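PDB 3ESL: spindle assembly checkpoint serine/threonine-protein kinase BUB1 from Saccharomyces cerevisiae, which phosphorylates BUB3 and itself and signals in the mitotic spindle assembly checkpoint, delaying anaphase until chromosomes are bioriented on the spindle. Local coordinates for residues Asp28-Phe33 / Ile65-Met70; Met60-Ile65 / Arg196-Ser201; Phe102-Asn107 / Leu186-Ala191; Glu120-Leu125 / Leu132-Leu137. One frame throughout, in Å; residues are numbered along the deposited sequence. Where two conformers were deposited one is given.

Interaction 1: Asp28-Phe33 / Ile65-Met70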
# COMPACT_ATOMS: atom_id res chain seq x y z
N ASP A 28 -5.47 -6.86 18.49
CA ASP A 28 -5.11 -6.83 17.07
C ASP A 28 -6.29 -6.32 16.23
O ASP A 28 -6.91 -7.07 15.48
CB ASP A 28 -4.69 -8.25 16.64
CG ASP A 28 -3.98 -8.30 15.27
OD1 ASP A 28 -3.54 -7.27 14.71
OD2 ASP A 28 -3.88 -9.43 14.75
N PRO A 29 -6.59 -5.01 16.32
CA PRO A 29 -7.73 -4.47 15.58
C PRO A 29 -7.56 -4.66 14.06
O PRO A 29 -8.56 -4.78 13.32
CB PRO A 29 -7.71 -2.99 15.95
CG PRO A 29 -6.25 -2.71 16.37
CD PRO A 29 -5.86 -3.96 17.08
N LEU A 30 -6.32 -4.73 13.58
CA LEU A 30 -6.09 -4.96 12.14
C LEU A 30 -6.77 -6.27 11.68
O LEU A 30 -7.29 -6.34 10.56
CB LEU A 30 -4.59 -5.02 11.84
CG LEU A 30 -4.22 -5.24 10.36
CD1 LEU A 30 -4.85 -4.17 9.48
CD2 LEU A 30 -2.70 -5.22 10.21
N ASP A 31 -6.77 -7.28 12.54
CA ASP A 31 -7.35 -8.58 12.18
C ASP A 31 -8.84 -8.48 11.85
O ASP A 31 -9.30 -9.14 10.93
CB ASP A 31 -7.12 -9.60 13.29
CG ASP A 31 -7.45 -11.01 12.86
OD1 ASP A 31 -6.87 -11.47 11.85
OD2 ASP A 31 -8.30 -11.65 13.54
N LEU A 32 -9.57 -7.62 12.56
CA LEU A 32 -11.01 -7.47 12.30
C LEU A 32 -11.22 -6.80 10.94
O LEU A 32 -12.04 -7.27 10.13
CB LEU A 32 -11.71 -6.71 13.44
CG LEU A 32 -13.19 -6.36 13.21
CD1 LEU A 32 -14.05 -7.60 12.96
CD2 LEU A 32 -13.73 -5.53 14.40
N PHE A 33 -10.48 -5.73 10.66
CA PHE A 33 -10.49 -5.15 9.31
C PHE A 33 -10.14 -6.18 8.24
O PHE A 33 -10.79 -6.22 7.18
CB PHE A 33 -9.51 -3.96 9.20
CG PHE A 33 -10.02 -2.69 9.80
CD1 PHE A 33 -11.07 -1.98 9.20
CD2 PHE A 33 -9.43 -2.17 10.96
CE1 PHE A 33 -11.51 -0.77 9.76
CE2 PHE A 33 -9.86 -0.97 11.52
CZ PHE A 33 -10.91 -0.28 10.92
N ILE A 65 -6.78 4.48 7.76
CA ILE A 65 -6.92 5.66 8.64
C ILE A 65 -6.89 5.27 10.11
O ILE A 65 -6.22 5.92 10.92
CB ILE A 65 -8.21 6.46 8.28
CG1 ILE A 65 -8.06 7.12 6.91
CG2 ILE A 65 -8.56 7.50 9.38
CD1 ILE A 65 -6.91 8.12 6.81
N TYR A 66 -7.59 4.20 10.47
CA TYR A 66 -7.64 3.77 11.86
C TYR A 66 -6.29 3.27 12.38
O TYR A 66 -5.89 3.59 13.51
CB TYR A 66 -8.69 2.68 12.04
CG TYR A 66 -9.02 2.37 13.48
CD1 TYR A 66 -9.99 3.10 14.16
CD2 TYR A 66 -8.37 1.34 14.16
CE1 TYR A 66 -10.30 2.82 15.48
CE2 TYR A 66 -8.66 1.06 15.48
CZ TYR A 66 -9.63 1.79 16.13
OH TYR A 66 -9.94 1.50 17.45
N ILE A 67 -5.59 2.51 11.56
CA ILE A 67 -4.38 1.83 11.99
C ILE A 67 -3.11 2.70 11.82
O ILE A 67 -2.12 2.50 12.53
CB ILE A 67 -4.24 0.45 11.26
CG1 ILE A 67 -5.48 -0.44 11.50
CG2 ILE A 67 -2.91 -0.24 11.61
CD1 ILE A 67 -5.60 -1.05 12.92
N GLN A 68 -3.16 3.70 10.93
CA GLN A 68 -1.95 4.44 10.51
C GLN A 68 -1.13 5.12 11.62
O GLN A 68 0.10 5.21 11.51
CB GLN A 68 -2.25 5.48 9.42
CG GLN A 68 -3.16 6.64 9.89
CD GLN A 68 -3.29 7.77 8.88
OE1 GLN A 68 -4.10 8.69 9.06
NE2 GLN A 68 -2.50 7.71 7.81
N ASP A 69 -1.79 5.60 12.65
CA ASP A 69 -1.06 6.34 13.69
C ASP A 69 -0.63 5.45 14.86
O ASP A 69 0.07 5.91 15.77
CB ASP A 69 -1.84 7.58 14.17
CG ASP A 69 -1.82 8.73 13.15
OD1 ASP A 69 -0.77 8.98 12.52
OD2 ASP A 69 -2.86 9.40 12.99
N MET A 70 -1.02 4.17 14.80
CA MET A 70 -0.53 3.16 15.73
C MET A 70 0.86 2.75 15.28
O MET A 70 1.02 1.97 14.31
CB MET A 70 -1.46 1.94 15.76
CG MET A 70 -2.84 2.21 16.32
SD MET A 70 -3.84 0.72 16.30
CE MET A 70 -5.33 1.30 17.11
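Leu30 and Ile67 mark the closest backbone approach, their CA atoms 7.0 Å apart, where the first turn of helix 29-47 meets the C-terminal part of helix 49-67 and the type I turn that runs from Ile67 to Met70. The helices are consecutive, so the start of one lies beside the end of the next, as in a helical hairpin. What crosses is apolar. With CG1 anti to its carbonyl carbon (chi1 -57°), Ile67 brings CG1 to 4.3 Å from Phe33 CD2; its CD1 methyl meets Pro29 CG at 3.9 Å and the backbone N of Leu30 at 3.8 Å. Pro29 CG also faces the thioether end of Met70, CE 4.2 Å away, while Pro29 CB borders Tyr66 CE2. The Phe33 and Tyr66 side chains cross at about a right angle, their ring planes inclined at 52° and their centroids 5.8 Å apart. Phe33 CE2 comes to 3.8 Å from Tyr66 CD2, at the edge of the phenylalanine ring, and Phe33 CZ touches Tyr66 CB. An alanine in place of Phe33 would probably open a gap beside Tyr66 and leave the tyrosine ring freer to shift. Around this hairpin of the TPR-like N-terminal domain, Leu19 of helix 4-21 covers Phe33, Phe79 of helix 77-90 packs on Leu30 and Ile67, and Asp28 forms a salt bridge with Arg78.

Interaction 2: Met60-Ile65 / Arg196-Ser201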
# COMPACT_ATOMS: atom_id res chain seq x y z
N MET A 60 -11.36 -0.32 3.22
CA MET A 60 -9.90 -0.28 3.15
C MET A 60 -9.42 1.09 3.63
O MET A 60 -8.44 1.19 4.37
CB MET A 60 -9.41 -0.57 1.73
CG MET A 60 -9.62 -2.02 1.32
SD MET A 60 -9.00 -2.34 -0.33
CE MET A 60 -7.26 -2.30 -0.01
N GLU A 61 -10.13 2.14 3.23
CA GLU A 61 -9.78 3.50 3.66
C GLU A 61 -9.92 3.63 5.18
O GLU A 61 -9.04 4.20 5.84
CB GLU A 61 -10.63 4.53 2.93
CG GLU A 61 -10.31 4.61 1.47
CD GLU A 61 -11.09 5.70 0.75
OE1 GLU A 61 -11.89 6.39 1.42
OE2 GLU A 61 -10.88 5.84 -0.47
N ARG A 62 -11.02 3.12 5.73
CA ARG A 62 -11.23 3.11 7.18
C ARG A 62 -10.08 2.40 7.89
O ARG A 62 -9.56 2.89 8.90
CB ARG A 62 -12.56 2.45 7.54
CG ARG A 62 -13.76 3.35 7.35
CD ARG A 62 -15.06 2.56 7.56
NE ARG A 62 -15.41 2.43 8.97
CZ ARG A 62 -16.51 1.82 9.40
NH1 ARG A 62 -17.35 1.28 8.53
NH2 ARG A 62 -16.78 1.75 10.70
N CYS A 63 -9.69 1.24 7.36
CA CYS A 63 -8.59 0.46 7.93
C CYS A 63 -7.30 1.29 7.97
O CYS A 63 -6.65 1.41 9.01
CB CYS A 63 -8.38 -0.80 7.11
SG CYS A 63 -6.94 -1.75 7.65
N LEU A 64 -6.94 1.85 6.82
CA LEU A 64 -5.68 2.60 6.72
C LEU A 64 -5.66 3.77 7.70
O LEU A 64 -4.68 3.99 8.42
CB LEU A 64 -5.45 3.07 5.29
CG LEU A 64 -5.27 1.94 4.27
CD1 LEU A 64 -5.05 2.49 2.85
CD2 LEU A 64 -4.13 0.99 4.69
N ILE A 65 -6.78 4.48 7.76
CA ILE A 65 -6.92 5.66 8.64
C ILE A 65 -6.89 5.27 10.11
O ILE A 65 -6.22 5.92 10.92
CB ILE A 65 -8.21 6.46 8.28
CG1 ILE A 65 -8.06 7.12 6.91
CG2 ILE A 65 -8.56 7.50 9.38
CD1 ILE A 65 -6.91 8.12 6.81
N ARG A 196 -7.09 12.72 2.60
CA ARG A 196 -7.59 14.05 2.95
C ARG A 196 -9.12 14.12 2.82
O ARG A 196 -9.81 14.66 3.70
CB ARG A 196 -6.90 15.11 2.10
CG ARG A 196 -5.40 15.19 2.40
CD ARG A 196 -4.74 16.39 1.74
NE ARG A 196 -4.39 16.14 0.35
CZ ARG A 196 -4.88 16.81 -0.69
NH1 ARG A 196 -5.76 17.79 -0.50
NH2 ARG A 196 -4.47 16.51 -1.91
N LYS A 197 -9.65 13.54 1.74
CA LYS A 197 -11.10 13.50 1.51
C LYS A 197 -11.82 12.72 2.61
O LYS A 197 -12.90 13.12 3.08
CB LYS A 197 -11.42 12.91 0.13
CG LYS A 197 -12.92 12.80 -0.13
CD LYS A 197 -13.26 11.75 -1.18
CE LYS A 197 -13.53 12.38 -2.53
NZ LYS A 197 -14.49 11.56 -3.32
N PHE A 198 -11.23 11.60 3.03
CA PHE A 198 -11.79 10.81 4.12
C PHE A 198 -11.90 11.64 5.40
O PHE A 198 -12.94 11.66 6.07
CB PHE A 198 -10.95 9.56 4.38
CG PHE A 198 -11.52 8.66 5.44
CD1 PHE A 198 -11.32 8.93 6.79
CD2 PHE A 198 -12.26 7.54 5.08
CE1 PHE A 198 -11.86 8.10 7.77
CE2 PHE A 198 -12.80 6.70 6.04
CZ PHE A 198 -12.59 6.98 7.40
N LEU A 199 -10.83 12.36 5.73
CA LEU A 199 -10.76 13.12 6.97
C LEU A 199 -11.71 14.31 6.98
O LEU A 199 -12.30 14.63 8.01
CB LEU A 199 -9.31 13.56 7.25
CG LEU A 199 -8.33 12.42 7.58
CD1 LEU A 199 -6.90 12.91 7.56
CD2 LEU A 199 -8.68 11.76 8.91
N THR A 200 -11.88 14.95 5.83
CA THR A 200 -12.71 16.15 5.74
C THR A 200 -14.19 15.80 5.62
O THR A 200 -15.06 16.62 5.97
CB THR A 200 -12.27 17.07 4.58
OG1 THR A 200 -12.27 16.36 3.33
CG2 THR A 200 -10.88 17.61 4.85
N SER A 201 -14.48 14.60 5.13
CA SER A 201 -15.85 14.11 4.96
C SER A 201 -16.41 13.54 6.26
O SER A 201 -15.68 13.26 7.22
CB SER A 201 -15.92 13.06 3.86
OG SER A 201 -15.65 13.62 2.59
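Phe198 meets Ile65, Arg62 and Glu61 with different parts of one ring, and nearly all of this contact is apolar. The CH-pi component comes from Ile65, whose CG1 lies over one face of the Phe198 ring, 4.1 Å from the centroid and displaced toward the rim. Packing adds to it: the other branch of Ile65, CG2, touches Phe198 CE1 at 3.7 Å and Leu199 CD2 at 4.3 Å. At the ring edge lie the chains of two charged residues. In the conformer given, Arg62 offers its aliphatic part, CG reaching Phe198 CE2 at 3.7 Å, and Glu61 OE1 sits 3.9 Å from Phe198 CD2. Phe198 reaches this position with CG anti to its backbone N (chi1 -176°). The polar ends turn to other partners, Glu61 OE2 to the hydroxyl of Tyr86 and, in that conformer, Arg62 NH1 to a salt bridge with Glu16. Side-chain hydrogen bonds supplement the backbone bonds of the last turn: Ser201 OG donates to Lys197 O at 2.8 Å and Thr200 OG1 to Arg196 O at 3.0 Å; Lys197 O also accepts from Ser201 N, and Arg196 O from Thr200 N. The short axes cross at -86°, 10.9 Å apart, laying the C-terminal helix 193-200 across helix 49-67 at the surface; Phe194 and Ile195 extend the packing onto Leu64 and Ile65, and helices 29-47 and 77-90 cover other parts of helix 49-67.

Interaction 3: Phe102-Asn107 / Leu186-Ala191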
# COMPACT_ATOMS: atom_id res chain seq x y z
N PHE A 102 2.84 6.28 -1.63
CA PHE A 102 4.12 5.71 -1.19
C PHE A 102 4.95 6.72 -0.40
O PHE A 102 5.58 6.37 0.60
CB PHE A 102 4.94 5.21 -2.38
CG PHE A 102 4.51 3.86 -2.90
CD1 PHE A 102 4.77 2.70 -2.18
CD2 PHE A 102 3.92 3.76 -4.16
CE1 PHE A 102 4.39 1.44 -2.69
CE2 PHE A 102 3.54 2.52 -4.68
CZ PHE A 102 3.78 1.35 -3.93
N LYS A 103 4.96 7.98 -0.85
CA LYS A 103 5.68 9.05 -0.16
C LYS A 103 5.15 9.33 1.26
O LYS A 103 5.92 9.60 2.18
CB LYS A 103 5.63 10.33 -1.00
CG LYS A 103 6.50 10.24 -2.24
CD LYS A 103 6.22 11.39 -3.19
CE LYS A 103 6.45 12.72 -2.50
NZ LYS A 103 6.78 13.81 -3.47
N TYR A 104 3.83 9.27 1.41
CA TYR A 104 3.17 9.46 2.69
C TYR A 104 3.54 8.33 3.66
O TYR A 104 3.93 8.58 4.81
CB TYR A 104 1.67 9.49 2.47
CG TYR A 104 0.81 9.61 3.70
CD1 TYR A 104 0.54 10.86 4.27
CD2 TYR A 104 0.23 8.49 4.28
CE1 TYR A 104 -0.28 10.98 5.39
CE2 TYR A 104 -0.59 8.59 5.40
CZ TYR A 104 -0.84 9.85 5.94
OH TYR A 104 -1.65 9.97 7.05
N MET A 105 3.43 7.10 3.19
CA MET A 105 3.93 5.94 3.93
C MET A 105 5.40 6.11 4.35
O MET A 105 5.75 5.90 5.51
CB MET A 105 3.77 4.69 3.07
CG MET A 105 2.31 4.34 2.76
SD MET A 105 2.26 3.17 1.37
CE MET A 105 2.89 1.70 2.16
N PHE A 106 6.25 6.51 3.41
CA PHE A 106 7.69 6.69 3.69
C PHE A 106 7.89 7.70 4.83
O PHE A 106 8.62 7.45 5.78
CB PHE A 106 8.43 7.14 2.43
CG PHE A 106 9.93 7.15 2.59
CD1 PHE A 106 10.67 5.98 2.43
CD2 PHE A 106 10.59 8.33 2.89
CE1 PHE A 106 12.07 5.99 2.59
CE2 PHE A 106 11.99 8.35 3.05
CZ PHE A 106 12.72 7.17 2.89
N ASN A 107 7.18 8.82 4.74
CA ASN A 107 7.23 9.88 5.76
C ASN A 107 6.80 9.41 7.15
O ASN A 107 7.35 9.86 8.15
CB ASN A 107 6.36 11.06 5.33
CG ASN A 107 6.47 12.25 6.29
OD1 ASN A 107 5.52 12.60 6.99
ND2 ASN A 107 7.64 12.86 6.32
N LEU A 186 11.31 12.09 -3.09
CA LEU A 186 10.87 11.57 -1.79
C LEU A 186 10.45 12.64 -0.79
O LEU A 186 9.79 12.33 0.20
CB LEU A 186 11.95 10.66 -1.16
CG LEU A 186 12.13 9.28 -1.79
CD1 LEU A 186 13.34 8.53 -1.21
CD2 LEU A 186 10.86 8.43 -1.66
N ILE A 187 10.82 13.90 -1.04
CA ILE A 187 10.48 14.99 -0.12
C ILE A 187 8.97 15.01 0.07
O ILE A 187 8.22 15.14 -0.89
CB ILE A 187 10.95 16.38 -0.64
CG1 ILE A 187 12.48 16.45 -0.77
CG2 ILE A 187 10.42 17.50 0.26
CD1 ILE A 187 13.25 16.24 0.53
N TYR A 188 8.55 14.86 1.33
CA TYR A 188 7.14 14.81 1.66
C TYR A 188 6.47 16.17 1.42
O TYR A 188 7.00 17.22 1.82
CB TYR A 188 6.95 14.40 3.12
CG TYR A 188 5.50 14.33 3.50
CD1 TYR A 188 4.67 13.35 2.94
CD2 TYR A 188 4.94 15.23 4.40
CE1 TYR A 188 3.33 13.28 3.27
CE2 TYR A 188 3.59 15.16 4.74
CZ TYR A 188 2.79 14.18 4.17
OH TYR A 188 1.45 14.11 4.50
N ARG A 189 5.30 16.14 0.79
CA ARG A 189 4.57 17.37 0.50
C ARG A 189 3.19 17.37 1.16
O ARG A 189 2.89 18.21 2.01
CB ARG A 189 4.45 17.57 -1.02
CG ARG A 189 5.79 17.85 -1.73
CD ARG A 189 6.22 19.31 -1.55
NE ARG A 189 5.11 20.20 -1.86
CZ ARG A 189 4.88 20.73 -3.06
NH1 ARG A 189 5.71 20.49 -4.07
NH2 ARG A 189 3.83 21.52 -3.25
N THR A 190 2.36 16.40 0.78
CA THR A 190 0.94 16.39 1.11
C THR A 190 0.45 14.93 1.21
O THR A 190 0.99 14.06 0.54
CB THR A 190 0.15 17.17 0.01
OG1 THR A 190 -1.21 17.35 0.41
CG2 THR A 190 0.18 16.46 -1.36
N ALA A 191 -0.54 14.67 2.08
CA ALA A 191 -1.22 13.36 2.06
C ALA A 191 -1.96 13.14 0.73
O ALA A 191 -2.43 14.10 0.11
CB ALA A 191 -2.18 13.23 3.22
O HOH W 1 8.08 11.23 2.16
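Asn107 lays its side-chain amide over one face of the Tyr188 ring, the two planes only 5° apart and Asn107 CG 3.6 Å from Tyr188 CG. Asn107 CG, anti to the backbone N (chi1 -175°), is placed over the ring; the amide covers the CB end, OD1 lying toward the rim near CD2 and ND2 near CB. The opposite face of the ring has the backbone N of Thr190 above it. Tyr188 and Tyr104 lie side by side and point the same way, so that Tyr188 OH arrives in the plane of the Tyr104 ring, at its edge, 3.4 Å from Tyr104 CD1. Ala191 CB adds a methyl contact 3.7 Å from Tyr104 CE1. Polar links hold the start of the loop. Lys103 NZ donates a hydrogen bond to Arg185 O and a weak one, 3.2 Å, to Ile187 O, bridging two carbonyls near the C-terminal part of helix 177-186. One water donates to both Lys103 O, at 2.7 Å, and Leu186 O, at 2.8 Å, joining the two backbones. An irregular linker held by amide-ring stacking and a water bridge thus joins helix 177-186 to the final helix across helix 95-108 of the TPR-like N-terminal domain. Leu186 packs on Phe121 of helix 115-127, Tyr104 meets Trp83 of helix 77-90, and Ala191 O accepts a bond from Arg196 of helix 193-200.

Interaction 4: Glu120-Leu125 / Leu132-Leu137; sequences EFSKLL and LEAKVL
Ser122 and Ala134 meet at the centre of a buried, close antiparallel helix pair, a hairpin formed by successive helices 115-127 and 131-143 of the TPR-like N-terminal domain. The short axes run at 173° to each other, 8.2 Å apart, and the CA atoms of Ser122 and Ala134 come within 4.4 Å. Small residues allow this approach: Ala134 CB rests 3.4 Å from Ser122 O. Ser122 OG, anti to its backbone N (chi1 176°), donates to Ala134 O at 2.8 Å from above the carbonyl plane, 49° out of it. An alanine here would remove OG, and would probably leave Ala134 O without this partner in a buried position. Beside this point, Leu137 drives its CD2 methyl over one face of the Phe121 ring, 3.6 Å from the centroid, and the same methyl meets Leu125 CD1 at 3.8 Å. Leu125 CB also packs on Ala134 CB. Neighbouring helices pack against the pair: Phe121 stacks with Phe102 of helix 95-108, Ala134 touches Tyr159 of helix 149-165, and Glu133 forms a salt bridge with Arg181 of helix 177-186.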
# COMPACT_ATOMS: atom_id res chain seq x y z
N GLU A 120 7.75 -2.67 -4.47
CA GLU A 120 6.55 -2.10 -5.08
C GLU A 120 6.71 -0.64 -5.50
O GLU A 120 6.27 -0.25 -6.58
CB GLU A 120 5.35 -2.30 -4.16
CG GLU A 120 4.96 -3.78 -3.97
CD GLU A 120 4.42 -4.44 -5.24
OE1 GLU A 120 3.77 -3.75 -6.06
OE2 GLU A 120 4.64 -5.66 -5.41
N PHE A 121 7.34 0.16 -4.64
CA PHE A 121 7.57 1.57 -4.92
C PHE A 121 8.51 1.67 -6.13
O PHE A 121 8.26 2.43 -7.07
CB PHE A 121 8.16 2.24 -3.67
CG PHE A 121 8.13 3.76 -3.69
CD1 PHE A 121 7.70 4.48 -4.80
CD2 PHE A 121 8.58 4.46 -2.57
CE1 PHE A 121 7.69 5.89 -4.79
CE2 PHE A 121 8.60 5.87 -2.56
CZ PHE A 121 8.15 6.57 -3.67
N SER A 122 9.56 0.86 -6.13
CA SER A 122 10.48 0.82 -7.28
C SER A 122 9.75 0.45 -8.57
O SER A 122 10.00 1.06 -9.63
CB SER A 122 11.65 -0.14 -7.03
OG SER A 122 12.47 -0.23 -8.18
N LYS A 123 8.86 -0.55 -8.50
CA LYS A 123 8.07 -0.97 -9.66
C LYS A 123 7.24 0.20 -10.19
O LYS A 123 7.17 0.40 -11.41
CB LYS A 123 7.18 -2.17 -9.32
CG LYS A 123 6.38 -2.72 -10.51
CD LYS A 123 5.45 -3.87 -10.10
CE LYS A 123 4.16 -3.38 -9.43
NZ LYS A 123 3.22 -2.70 -10.38
N LEU A 124 6.63 0.97 -9.29
CA LEU A 124 5.85 2.14 -9.74
C LEU A 124 6.74 3.11 -10.53
O LEU A 124 6.35 3.56 -11.63
CB LEU A 124 5.19 2.85 -8.54
CG LEU A 124 4.36 4.09 -8.89
CD1 LEU A 124 3.01 3.70 -9.44
CD2 LEU A 124 4.20 5.00 -7.67
N LEU A 125 7.90 3.43 -9.98
CA LEU A 125 8.82 4.37 -10.62
C LEU A 125 9.34 3.78 -11.93
O LEU A 125 9.45 4.50 -12.92
CB LEU A 125 9.99 4.72 -9.71
CG LEU A 125 9.66 5.47 -8.42
CD1 LEU A 125 10.94 5.83 -7.68
CD2 LEU A 125 8.81 6.72 -8.72
N LEU A 132 16.40 5.16 -13.21
CA LEU A 132 17.52 5.16 -12.29
C LEU A 132 17.11 5.49 -10.85
O LEU A 132 17.73 5.01 -9.89
CB LEU A 132 18.67 6.05 -12.80
CG LEU A 132 19.21 5.62 -14.18
CD1 LEU A 132 20.23 6.62 -14.73
CD2 LEU A 132 19.78 4.20 -14.19
N GLU A 133 16.04 6.26 -10.70
CA GLU A 133 15.45 6.50 -9.38
C GLU A 133 14.92 5.19 -8.79
O GLU A 133 15.08 4.93 -7.59
CB GLU A 133 14.32 7.53 -9.45
CG GLU A 133 14.79 8.95 -9.77
CD GLU A 133 14.77 9.27 -11.27
OE1 GLU A 133 14.84 8.35 -12.11
OE2 GLU A 133 14.69 10.48 -11.60
N ALA A 134 14.31 4.36 -9.64
CA ALA A 134 13.79 3.05 -9.22
C ALA A 134 14.90 2.14 -8.70
O ALA A 134 14.70 1.40 -7.74
CB ALA A 134 13.03 2.39 -10.35
N LYS A 135 16.08 2.20 -9.33
CA LYS A 135 17.23 1.40 -8.88
C LYS A 135 17.70 1.90 -7.52
O LYS A 135 17.93 1.11 -6.61
CB LYS A 135 18.37 1.45 -9.92
CG LYS A 135 19.68 0.83 -9.45
CD LYS A 135 20.68 0.75 -10.59
CE LYS A 135 22.00 0.15 -10.13
NZ LYS A 135 22.70 -0.51 -11.26
N VAL A 136 17.81 3.22 -7.37
CA VAL A 136 18.30 3.81 -6.13
C VAL A 136 17.37 3.46 -4.96
O VAL A 136 17.82 3.22 -3.84
CB VAL A 136 18.47 5.34 -6.25
CG1 VAL A 136 18.88 5.96 -4.92
CG2 VAL A 136 19.51 5.68 -7.32
N LEU A 137 16.08 3.40 -5.25
CA LEU A 137 15.10 3.04 -4.23
C LEU A 137 15.32 1.61 -3.71
O LEU A 137 15.23 1.37 -2.50
CB LEU A 137 13.69 3.20 -4.79
CG LEU A 137 12.52 3.22 -3.82
CD1 LEU A 137 12.78 4.16 -2.64
CD2 LEU A 137 11.31 3.62 -4.63

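How the interactions relate
Interactions 1 and 4 are buried pairings of consecutive helices, on opposite sides of the chain's centre, whereas interactions 2 and 3 lie at the surface and bring the C-terminal part of the chain back over earlier helices. Interactions 1 and 2 share helix 49-67 and Ile65, and Cys63 packs against Leu30 and Phe33 between them. Interaction 3 touches both interaction 2 and interaction 4, and along the chain it lies nested within the loop closed by interaction 2. The chemistry differs accordingly. Interactions 1 and 2 are essentially apolar, interaction 4 adds one buried serine bond, and interaction 3 mixes amide-ring stacking with lysine and water links.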